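Local coordinates for protein transcriptional regulator, TetR family (Legionella pneumophila subsp. pneumophila str. Philadelphia 1, PDB 3ON4) that probably binds DNA through an N-terminal helix-turn-helix domain and regulates transcription, as members of the TetR family do, at the interface of chains A and B. Numbering follows the deposited sequence. Chains: chain A/B, Transcriptional regulator, TetR family.

The interface of chains A and B. Residues chain A 25-26, 111, 171; chain B 113-114, 117.
The C-terminal end of helix 108-115 and the short 3-10 helix 116-118 of chain B, with B:Ser114 and B:Gln117, meet A:Asp26 in the last turn of helix 11-26, A:Met111 of helix 108-115 and A:Arg171 at the end of helix 149-173. The patch illustrates how polar groups that do not bond to each other directly can be joined by water. A:Arg171 and the water it holds connect the two chains. Its first torsion (chi1 64°) sets CG between the backbone N and the carbonyl carbon, and a bend at chi3 turns the guanidinium towards A:Lys25. There A:Arg171 NH2 donates to the backbone O of A:Lys25 at 3.0 Å, slightly out of the carbonyl plane, tying the end of helix 149-173 to that of helix 11-26. A:Arg171 NH1 serves two waters at the guanidinium edge, in its plane. The O of water 1, 3.1 Å from A:Arg171 NH1, also contacts A:Lys25 O, B:Ser114 O and the backbone N of B:Gln117, so groups from both chains hold it. Water 2 links A:Arg171 NH1 to B:Ala113 O. The carbonyls at the C-terminal ends of helix 11-26 of chain A and helix 108-115 of chain B would probably suit a charged guanidinium, the latter through water. B:Gln117 packs by its aliphatic part, crossing A:Asp26 at about a right angle: B:Gln117 CB lies 3.2 Å from carboxylate OD1 of A:Asp26. CB and CG also lie against A:Lys25 O, and B:Gln117 CG is 3.5 Å from A:Arg171 NH2. Selenomethionine A:Met111, bent at chi2 and chi3, brings SE to 3.2 Å from B:Ser114 O, which lies roughly opposite the CG-SE bond. The interface is two-fold symmetric, with a twin patch; dimers are usual in this family, though the assembly here is inferred. The site lies at the junction between the N-terminal helix of the DNA-binding domain and the C-terminal helical domain, and could couple their relative positions across the dimer.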
# COMPACT_ATOMS: atom_id res chain seq x y z
N LYS A 25 5.00 -8.75 7.42
CA LYS A 25 6.02 -7.87 7.98
C LYS A 25 6.88 -7.28 6.86
O LYS A 25 7.11 -6.07 6.80
CB LYS A 25 6.92 -8.62 8.97
CG LYS A 25 6.22 -9.00 10.29
CD LYS A 25 7.09 -9.86 11.16
CE LYS A 25 6.39 -10.20 12.46
NZ LYS A 25 7.29 -10.90 13.42
N ASP A 26 7.34 -8.15 5.96
CA ASP A 26 8.43 -7.81 5.03
C ASP A 26 8.07 -7.87 3.57
O ASP A 26 8.75 -7.23 2.74
CB ASP A 26 9.61 -8.76 5.23
CG ASP A 26 10.23 -8.66 6.60
OD1 ASP A 26 10.10 -7.62 7.29
OD2 ASP A 26 10.87 -9.65 7.01
N MSE A 111 -0.06 -6.10 1.17
CA MSE A 111 1.28 -6.50 0.80
C MSE A 111 1.32 -7.13 -0.58
O MSE A 111 2.16 -6.75 -1.45
CB MSE A 111 1.86 -7.45 1.85
CG MSE A 111 2.26 -6.74 3.13
SE MSE A 111 3.59 -5.35 2.84
CE MSE A 111 4.85 -5.89 4.27
N ARG A 171 2.34 2.28 10.10
CA ARG A 171 3.33 1.33 10.58
C ARG A 171 4.76 1.79 10.33
O ARG A 171 5.69 1.21 10.84
CB ARG A 171 3.06 -0.08 10.04
CG ARG A 171 3.17 -0.22 8.57
CD ARG A 171 2.66 -1.63 8.16
NE ARG A 171 3.58 -2.70 8.52
CZ ARG A 171 4.63 -3.12 7.80
NH1 ARG A 171 4.97 -2.55 6.64
NH2 ARG A 171 5.36 -4.12 8.26
N ALA B 113 7.11 2.24 1.24
CA ALA B 113 6.37 2.02 2.50
C ALA B 113 5.97 0.54 2.71
O ALA B 113 6.07 -0.00 3.81
CB ALA B 113 5.15 2.91 2.59
N SER B 114 5.50 -0.12 1.65
CA SER B 114 5.09 -1.52 1.76
C SER B 114 6.29 -2.44 2.13
O SER B 114 6.14 -3.43 2.87
CB SER B 114 4.42 -1.98 0.46
OG SER B 114 5.35 -2.26 -0.57
N GLN B 117 10.10 -2.64 6.23
CA GLN B 117 10.82 -3.47 7.22
C GLN B 117 12.02 -4.21 6.63
O GLN B 117 12.95 -4.58 7.35
CB GLN B 117 9.87 -4.48 7.89
CG GLN B 117 8.85 -3.84 8.80
CD GLN B 117 9.51 -3.07 9.94
OE1 GLN B 117 9.72 -1.86 9.83
NE2 GLN B 117 9.90 -3.77 11.00
O HOH W 1 7.49 -3.74 5.37
O HOH W 2 4.10 -0.02 5.57